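Local coordinates for protein glucosamine-6-phosphate deaminase (PDB 1J5X) that belongs to the SIS-domain proteins, an alpha/beta family built on parallel beta-sheets packed against helices, at residues 19-31 and 186-198. Residues are numbered along the deposited sequence; the frame is centred on the assembly and turned at random.
Sequences EITDQKNELKKFF and FSELVGYSPEFFD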
ATOM      1  N   GLU A  19     -13.754   8.376  -0.461  1.00 21.42           N
ATOM      2  CA  GLU A  19     -12.340   8.437  -0.158  1.00 22.12           C
ATOM      3  C   GLU A  19     -11.494   7.725  -1.259  1.00 21.86           C
ATOM      4  O   GLU A  19     -10.402   8.143  -1.546  1.00 26.03           O
ATOM      5  CB  GLU A  19     -12.156   7.852   1.247  1.00 23.06           C
ATOM      6  CG  GLU A  19     -12.859   8.845   2.231  1.00 24.52           C
ATOM      7  CD  GLU A  19     -12.871   8.456   3.712  1.00 21.79           C
ATOM      8  OE1 GLU A  19     -12.652   7.290   4.029  1.00 22.01           O
ATOM      9  OE2 GLU A  19     -13.123   9.343   4.528  1.00 25.12           O
ATOM     10  N   ILE A  20     -11.973   6.678  -1.880  1.00 23.32           N
ATOM     11  CA  ILE A  20     -11.191   6.083  -3.006  1.00 24.36           C
ATOM     12  C   ILE A  20     -11.100   7.172  -4.113  1.00 27.36           C
ATOM     13  O   ILE A  20     -10.020   7.496  -4.674  1.00 24.38           O
ATOM     14  CB  ILE A  20     -11.909   4.846  -3.575  1.00 23.66           C
ATOM     15  CG1 ILE A  20     -11.965   3.765  -2.498  1.00 22.42           C
ATOM     16  CG2 ILE A  20     -11.212   4.342  -4.844  1.00 25.46           C
ATOM     17  CD1 ILE A  20     -12.626   2.485  -3.022  1.00 21.83           C
ATOM     18  N   THR A  21     -12.257   7.754  -4.414  1.00 24.25           N
ATOM     19  CA  THR A  21     -12.346   8.784  -5.455  1.00 25.98           C
ATOM     20  C   THR A  21     -11.502  10.015  -5.165  1.00 23.82           C
ATOM     21  O   THR A  21     -11.076  10.711  -6.091  1.00 24.31           O
ATOM     22  CB  THR A  21     -13.837   9.178  -5.688  1.00 25.60           C
ATOM     23  OG1 THR A  21     -14.528   7.990  -6.032  1.00 25.99           O
ATOM     24  CG2 THR A  21     -13.962  10.157  -6.890  1.00 29.08           C
ATOM     25  N   ASP A  22     -11.201  10.248  -3.892  1.00 23.04           N
ATOM     26  CA  ASP A  22     -10.385  11.383  -3.531  1.00 22.18           C
ATOM     27  C   ASP A  22      -8.947  11.247  -4.114  1.00 22.82           C
ATOM     28  O   ASP A  22      -8.224  12.226  -4.147  1.00 23.50           O
ATOM     29  CB  ASP A  22     -10.251  11.544  -2.022  1.00 24.71           C
ATOM     30  CG  ASP A  22     -11.497  12.185  -1.369  1.00 32.17           C
ATOM     31  OD1 ASP A  22     -12.298  12.802  -2.131  1.00 28.56           O
ATOM     32  OD2 ASP A  22     -11.623  12.089  -0.107  1.00 31.18           O
ATOM     33  N   GLN A  23      -8.563  10.045  -4.514  1.00 21.66           N
ATOM     34  CA  GLN A  23      -7.224   9.871  -5.075  1.00 24.13           C
ATOM     35  C   GLN A  23      -7.239  10.518  -6.460  1.00 25.36           C
ATOM     36  O   GLN A  23      -6.198  10.773  -7.066  1.00 25.47           O
ATOM     37  CB  GLN A  23      -6.867   8.387  -5.130  1.00 22.50           C
ATOM     38  CG  GLN A  23      -6.441   7.913  -3.737  1.00 21.12           C
ATOM     39  CD  GLN A  23      -6.716   6.448  -3.503  1.00 24.32           C
ATOM     40  OE1 GLN A  23      -5.701   5.751  -3.058  1.00 20.66           O
ATOM     41  NE2 GLN A  23      -7.853   5.946  -3.708  1.00 27.67           N
ATOM     42  N   LYS A  24      -8.440  10.738  -6.977  1.00 24.69           N
ATOM     43  CA  LYS A  24      -8.564  11.423  -8.251  1.00 27.32           C
ATOM     44  C   LYS A  24      -8.834  12.885  -7.999  1.00 29.17           C
ATOM     45  O   LYS A  24      -8.233  13.755  -8.624  1.00 27.05           O
ATOM     46  CB  LYS A  24      -9.710  10.857  -9.070  1.00 27.36           C
ATOM     47  CG  LYS A  24     -10.266  11.893 -10.075  1.00 30.35           C
ATOM     48  CD  LYS A  24     -11.067  11.203 -11.142  1.00 30.11           C
ATOM     49  CE  LYS A  24     -12.522  11.153 -10.807  1.00 35.09           C
ATOM     50  NZ  LYS A  24     -13.331  10.791 -12.038  1.00 35.71           N
ATOM     51  N   ASN A  25      -9.749  13.189  -7.073  1.00 29.41           N
ATOM     52  CA  ASN A  25     -10.100  14.587  -6.849  1.00 32.88           C
ATOM     53  C   ASN A  25      -9.275  15.475  -5.952  1.00 30.54           C
ATOM     54  O   ASN A  25      -9.273  16.692  -6.114  1.00 30.69           O
ATOM     55  CB  ASN A  25     -11.565  14.680  -6.354  1.00 34.06           C
ATOM     56  CG  ASN A  25     -12.552  14.156  -7.385  1.00 36.15           C
ATOM     57  OD1 ASN A  25     -12.408  14.432  -8.583  1.00 38.26           O
ATOM     58  ND2 ASN A  25     -13.563  13.413  -6.934  1.00 36.73           N
ATOM     59  N   GLU A  26      -8.575  14.898  -4.993  1.00 28.76           N
ATOM     60  CA  GLU A  26      -7.867  15.726  -4.044  1.00 26.75           C
ATOM     61  C   GLU A  26      -6.360  15.528  -3.963  1.00 24.16           C
ATOM     62  O   GLU A  26      -5.673  16.210  -3.213  1.00 23.06           O
ATOM     63  CB  GLU A  26      -8.477  15.471  -2.657  1.00 31.61           C
ATOM     64  CG  GLU A  26     -10.030  15.448  -2.713  1.00 36.49           C
ATOM     65  CD  GLU A  26     -10.715  15.507  -1.326  1.00 44.22           C
ATOM     66  OE1 GLU A  26     -10.085  15.098  -0.315  1.00 43.63           O
ATOM     67  OE2 GLU A  26     -11.903  15.946  -1.244  1.00 47.42           O
ATOM     68  N   LEU A  27      -5.858  14.589  -4.729  1.00 23.68           N
ATOM     69  CA  LEU A  27      -4.432  14.267  -4.647  1.00 25.35           C
ATOM     70  C   LEU A  27      -3.514  15.421  -5.018  1.00 26.58           C
ATOM     71  O   LEU A  27      -2.538  15.672  -4.335  1.00 26.16           O
ATOM     72  CB  LEU A  27      -4.143  13.043  -5.530  1.00 24.28           C
ATOM     73  CG  LEU A  27      -2.740  12.428  -5.402  1.00 21.77           C
ATOM     74  CD1 LEU A  27      -2.542  11.865  -3.931  1.00 21.23           C
ATOM     75  CD2 LEU A  27      -2.642  11.305  -6.453  1.00 23.50           C
ATOM     76  N   LYS A  28      -3.833  16.116  -6.106  1.00 26.32           N
ATOM     77  CA  LYS A  28      -2.985  17.233  -6.511  1.00 25.96           C
ATOM     78  C   LYS A  28      -2.915  18.305  -5.452  1.00 25.94           C
ATOM     79  O   LYS A  28      -1.862  18.877  -5.135  1.00 24.99           O
ATOM     80  CB  LYS A  28      -3.457  17.815  -7.854  1.00 27.48           C
ATOM     81  CG  LYS A  28      -2.532  18.924  -8.394  1.00 28.65           C
ATOM     82  CD  LYS A  28      -2.841  19.194  -9.877  1.00 36.68           C
ATOM     83  CE  LYS A  28      -1.913  20.235 -10.521  1.00 38.45           C
ATOM     84  NZ  LYS A  28      -2.358  21.647 -10.266  1.00 40.55           N
ATOM     85  N   LYS A  29      -4.068  18.597  -4.862  1.00 26.27           N
ATOM     86  CA  LYS A  29      -4.079  19.591  -3.806  1.00 27.78           C
ATOM     87  C   LYS A  29      -3.223  19.175  -2.616  1.00 24.29           C
ATOM     88  O   LYS A  29      -2.477  19.974  -2.052  1.00 25.21           O
ATOM     89  CB  LYS A  29      -5.533  19.793  -3.338  1.00 30.40           C
ATOM     90  CG  LYS A  29      -5.714  20.755  -2.185  1.00 38.97           C
ATOM     91  CD  LYS A  29      -7.246  20.907  -1.962  1.00 43.65           C
ATOM     92  CE  LYS A  29      -7.606  21.932  -0.893  1.00 45.84           C
ATOM     93  NZ  LYS A  29      -9.057  21.788  -0.579  1.00 47.75           N
ATOM     94  N   PHE A  30      -3.361  17.911  -2.224  1.00 24.78           N
ATOM     95  CA  PHE A  30      -2.609  17.394  -1.110  1.00 24.50           C
ATOM     96  C   PHE A  30      -1.123  17.453  -1.491  1.00 21.61           C
ATOM     97  O   PHE A  30      -0.276  17.860  -0.703  1.00 21.44           O
ATOM     98  CB  PHE A  30      -3.021  15.935  -0.840  1.00 23.74           C
ATOM     99  CG  PHE A  30      -2.053  15.191   0.027  1.00 25.12           C
ATOM    100  CD1 PHE A  30      -2.015  15.402   1.394  1.00 24.11           C
ATOM    101  CD2 PHE A  30      -1.132  14.275  -0.555  1.00 23.14           C
ATOM    102  CE1 PHE A  30      -1.083  14.721   2.222  1.00 26.06           C
ATOM    103  CE2 PHE A  30      -0.192  13.588   0.245  1.00 23.20           C
ATOM    104  CZ  PHE A  30      -0.160  13.804   1.635  1.00 26.62           C
ATOM    105  N   PHE A  31      -0.824  17.007  -2.709  1.00 22.83           N
ATOM    106  CA  PHE A  31       0.578  16.999  -3.159  1.00 23.52           C
ATOM    107  C   PHE A  31       1.190  18.398  -3.078  1.00 26.41           C
ATOM    108  O   PHE A  31       2.296  18.600  -2.516  1.00 26.50           O
ATOM    109  CB  PHE A  31       0.624  16.494  -4.613  1.00 22.14           C
ATOM    110  CG  PHE A  31       2.015  16.480  -5.197  1.00 22.65           C
ATOM    111  CD1 PHE A  31       3.006  15.641  -4.678  1.00 20.77           C
ATOM    112  CD2 PHE A  31       2.330  17.334  -6.276  1.00 27.10           C
ATOM    113  CE1 PHE A  31       4.308  15.640  -5.209  1.00 22.97           C
ATOM    114  CE2 PHE A  31       3.629  17.350  -6.830  1.00 26.79           C
ATOM    115  CZ  PHE A  31       4.624  16.512  -6.303  1.00 24.78           C
ATOM    116  N   PHE A 186       7.177  12.895  -9.777  1.00 19.54           N
ATOM    117  CA  PHE A 186       6.009  12.719  -8.864  1.00 19.97           C
ATOM    118  C   PHE A 186       4.900  13.716  -9.301  1.00 21.10           C
ATOM    119  O   PHE A 186       3.731  13.386  -9.237  1.00 20.88           O
ATOM    120  CB  PHE A 186       6.441  12.974  -7.415  1.00 18.18           C
ATOM    121  CG  PHE A 186       7.229  11.847  -6.808  1.00 20.21           C
ATOM    122  CD1 PHE A 186       6.623  10.607  -6.478  1.00 19.84           C
ATOM    123  CD2 PHE A 186       8.598  12.019  -6.517  1.00 19.65           C
ATOM    124  CE1 PHE A 186       7.356   9.565  -5.863  1.00 20.61           C
ATOM    125  CE2 PHE A 186       9.330  11.005  -5.916  1.00 19.57           C
ATOM    126  CZ  PHE A 186       8.741   9.770  -5.576  1.00 21.72           C
ATOM    127  N   SER A 187       5.271  14.920  -9.775  1.00 22.04           N
ATOM    128  CA  SER A 187       4.229  15.877 -10.265  1.00 22.12           C
ATOM    129  C   SER A 187       3.515  15.276 -11.442  1.00 22.96           C
ATOM    130  O   SER A 187       2.307  15.389 -11.585  1.00 22.32           O
ATOM    131  CB  SER A 187       4.830  17.214 -10.760  1.00 25.93           C
ATOM    132  OG  SER A 187       5.521  17.800  -9.701  1.00 28.25           O
ATOM    133  N   GLU A 188       4.290  14.641 -12.319  1.00 21.01           N
ATOM    134  CA  GLU A 188       3.681  14.035 -13.479  1.00 21.08           C
ATOM    135  C   GLU A 188       2.741  12.904 -13.053  1.00 22.26           C
ATOM    136  O   GLU A 188       1.622  12.811 -13.567  1.00 20.75           O
ATOM    137  CB  GLU A 188       4.784  13.497 -14.401  1.00 24.46           C
ATOM    138  CG  GLU A 188       4.255  12.610 -15.563  1.00 29.72           C
ATOM    139  CD  GLU A 188       5.341  11.619 -16.060  1.00 37.25           C
ATOM    140  OE1 GLU A 188       6.522  12.037 -16.277  1.00 38.81           O
ATOM    141  OE2 GLU A 188       5.014  10.423 -16.210  1.00 36.12           O
ATOM    142  N   LEU A 189       3.175  12.036 -12.139  1.00 19.09           N
ATOM    143  CA  LEU A 189       2.283  10.924 -11.755  1.00 18.57           C
ATOM    144  C   LEU A 189       1.044  11.430 -11.024  1.00 17.56           C
ATOM    145  O   LEU A 189      -0.043  10.929 -11.245  1.00 20.10           O
ATOM    146  CB  LEU A 189       3.035   9.912 -10.893  1.00 17.13           C
ATOM    147  CG  LEU A 189       4.177   9.255 -11.692  1.00 19.46           C
ATOM    148  CD1 LEU A 189       5.144   8.525 -10.779  1.00 18.42           C
ATOM    149  CD2 LEU A 189       3.528   8.260 -12.591  1.00 22.20           C
ATOM    150  N   VAL A 190       1.241  12.397 -10.141  1.00 17.06           N
ATOM    151  CA  VAL A 190       0.066  12.984  -9.475  1.00 18.67           C
ATOM    152  C   VAL A 190      -0.919  13.563 -10.506  1.00 21.37           C
ATOM    153  O   VAL A 190      -2.155  13.392 -10.406  1.00 21.12           O
ATOM    154  CB  VAL A 190       0.554  14.067  -8.512  1.00 15.37           C
ATOM    155  CG1 VAL A 190      -0.653  14.960  -8.057  1.00 20.31           C
ATOM    156  CG2 VAL A 190       1.248  13.405  -7.296  1.00 22.33           C
ATOM    157  N   GLY A 191      -0.381  14.231 -11.527  1.00 21.09           N
ATOM    158  CA  GLY A 191      -1.232  14.842 -12.551  1.00 20.90           C
ATOM    159  C   GLY A 191      -2.003  13.850 -13.355  1.00 19.98           C
ATOM    160  O   GLY A 191      -3.080  14.166 -13.904  1.00 20.84           O
ATOM    161  N   TYR A 192      -1.436  12.628 -13.436  1.00 19.76           N
ATOM    162  CA  TYR A 192      -2.009  11.515 -14.171  1.00 20.84           C
ATOM    163  C   TYR A 192      -3.105  10.736 -13.406  1.00 21.62           C
ATOM    164  O   TYR A 192      -3.835   9.921 -13.997  1.00 22.21           O
ATOM    165  CB  TYR A 192      -0.880  10.480 -14.572  1.00 22.10           C
ATOM    166  CG  TYR A 192      -1.411   9.291 -15.382  1.00 23.56           C
ATOM    167  CD1 TYR A 192      -2.137   9.498 -16.563  1.00 23.28           C
ATOM    168  CD2 TYR A 192      -1.176   7.962 -14.978  1.00 21.26           C
ATOM    169  CE1 TYR A 192      -2.627   8.432 -17.326  1.00 26.86           C
ATOM    170  CE2 TYR A 192      -1.647   6.891 -15.746  1.00 22.71           C
ATOM    171  CZ  TYR A 192      -2.374   7.117 -16.913  1.00 24.53           C
ATOM    172  OH  TYR A 192      -2.851   6.035 -17.664  1.00 26.41           O
ATOM    173  N   SER A 193      -3.215  10.980 -12.109  1.00 23.13           N
ATOM    174  CA  SER A 193      -4.146  10.181 -11.282  1.00 23.89           C
ATOM    175  C   SER A 193      -5.628  10.199 -11.712  1.00 22.57           C
ATOM    176  O   SER A 193      -6.284   9.140 -11.719  1.00 21.56           O
ATOM    177  CB  SER A 193      -3.954  10.522  -9.779  1.00 26.33           C
ATOM    178  OG  SER A 193      -4.501  11.783  -9.444  1.00 35.73           O
ATOM    179  N   PRO A 194      -6.159  11.360 -12.165  1.00 24.38           N
ATOM    180  CA  PRO A 194      -7.580  11.316 -12.565  1.00 22.42           C
ATOM    181  C   PRO A 194      -7.829  10.379 -13.741  1.00 23.98           C
ATOM    182  O   PRO A 194      -8.735   9.531 -13.731  1.00 23.87           O
ATOM    183  CB  PRO A 194      -7.892  12.790 -12.906  1.00 24.36           C
ATOM    184  CG  PRO A 194      -6.940  13.585 -11.961  1.00 20.66           C
ATOM    185  CD  PRO A 194      -5.667  12.753 -11.932  1.00 21.26           C
ATOM    186  N   GLU A 195      -7.011  10.512 -14.795  1.00 23.74           N
ATOM    187  CA  GLU A 195      -7.174   9.644 -15.950  1.00 26.08           C
ATOM    188  C   GLU A 195      -6.905   8.185 -15.539  1.00 24.71           C
ATOM    189  O   GLU A 195      -7.596   7.258 -15.963  1.00 25.31           O
ATOM    190  CB  GLU A 195      -6.198  10.066 -17.074  1.00 27.12           C
ATOM    191  CG  GLU A 195      -6.115   9.084 -18.255  1.00 31.42           C
ATOM    192  CD  GLU A 195      -5.321   9.636 -19.454  1.00 34.58           C
ATOM    193  OE1 GLU A 195      -4.600  10.650 -19.301  1.00 35.75           O
ATOM    194  OE2 GLU A 195      -5.411   9.030 -20.538  1.00 37.65           O
ATOM    195  N   PHE A 196      -5.894   7.987 -14.700  1.00 23.89           N
ATOM    196  CA  PHE A 196      -5.552   6.619 -14.255  1.00 23.46           C
ATOM    197  C   PHE A 196      -6.764   5.987 -13.579  1.00 21.22           C
ATOM    198  O   PHE A 196      -7.113   4.819 -13.830  1.00 25.21           O
ATOM    199  CB  PHE A 196      -4.384   6.659 -13.230  1.00 20.58           C
ATOM    200  CG  PHE A 196      -3.983   5.297 -12.711  1.00 22.27           C
ATOM    201  CD1 PHE A 196      -3.526   4.301 -13.584  1.00 21.36           C
ATOM    202  CD2 PHE A 196      -4.012   5.006 -11.322  1.00 21.41           C
ATOM    203  CE1 PHE A 196      -3.109   3.068 -13.089  1.00 21.90           C
ATOM    204  CE2 PHE A 196      -3.592   3.755 -10.850  1.00 18.20           C
ATOM    205  CZ  PHE A 196      -3.152   2.818 -11.710  1.00 20.50           C
ATOM    206  N   PHE A 197      -7.395   6.781 -12.733  1.00 23.53           N
ATOM    207  CA  PHE A 197      -8.571   6.349 -11.981  1.00 23.23           C
ATOM    208  C   PHE A 197      -9.725   6.003 -12.927  1.00 24.15           C
ATOM    209  O   PHE A 197     -10.314   4.911 -12.858  1.00 22.02           O
ATOM    210  CB  PHE A 197      -8.971   7.446 -11.003  1.00 25.12           C
ATOM    211  CG  PHE A 197     -10.251   7.136 -10.236  1.00 27.53           C
ATOM    212  CD1 PHE A 197     -11.510   7.380 -10.808  1.00 31.12           C
ATOM    213  CD2 PHE A 197     -10.193   6.550  -8.968  1.00 30.21           C
ATOM    214  CE1 PHE A 197     -12.706   7.032 -10.119  1.00 32.43           C
ATOM    215  CE2 PHE A 197     -11.365   6.201  -8.276  1.00 29.98           C
ATOM    216  CZ  PHE A 197     -12.620   6.437  -8.843  1.00 31.10           C
ATOM    217  N   ASP A 198     -10.020   6.910 -13.867  1.00 25.60           N
ATOM    218  CA  ASP A 198     -11.113   6.677 -14.798  1.00 25.59           C
ATOM    219  C   ASP A 198     -10.865   5.465 -15.683  1.00 24.21           C
ATOM    220  O   ASP A 198     -11.783   4.710 -15.943  1.00 26.64           O
ATOM    221  CB  ASP A 198     -11.396   7.954 -15.652  1.00 25.16           C
ATOM    222  CG  ASP A 198     -11.817   9.164 -14.798  1.00 31.98           C
ATOM    223  OD1 ASP A 198     -12.321   8.996 -13.657  1.00 32.12           O
ATOM    224  OD2 ASP A 198     -11.660  10.314 -15.266  1.00 35.87           O
TER
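Lys24 lies across Pro194 and Phe197 and ends in a salt bridge to Asp198. Its CG is 3.8 Å from Pro194 CB, while CD and CE run past the CD1 side of the Phe197 ring, the two side chains crossing at about a right angle. A bend in the chain at chi3 (93°) turns the amine to Asp198, and Lys24 NZ meets the syn lone pair of Asp198 OD1 at 2.6 Å. The far end of the Phe197 ring reaches helix 15-25: Ile20 CG2 comes in at the ring edge, 3.9 Å from CE2, and Thr21 OG1, which is hydrogen-bonded to Leu17 O, approaches CZ obliquely. Ser193 OG stands 3.1 Å from Gln23 O and 3.0 Å from Val190 O, two acceptors within reach of its one proton, and Leu27 CD2 packs against the same hydroxyl.

The contact sets two consecutive N-terminal helices, 15-25 and 27-35, against helix 184-205, which lies between the two parallel sheets in chain order, in an alpha/beta architecture that includes a SIS domain. Segment 27-31 runs nearly antiparallel to 186-198 (162°), and helix 162-179 also touches Leu27, through Met166.

Val190 splits its two methyls between Lys28 and Phe31. Val190 CG1, anti to the backbone N (chi1 166°), sits 3.6 Å from Lys28 CA; Val190 CG2 lies over one face of the Phe31 ring, offset toward its rim, as a CH-pi contact 4.0 Å from the centroid. Ser187 OG lies at the edge of the Phe31 ring, near its plane, 3.5 Å from Phe31 CE2; Phe186 CB meets Phe31 CE1 obliquely.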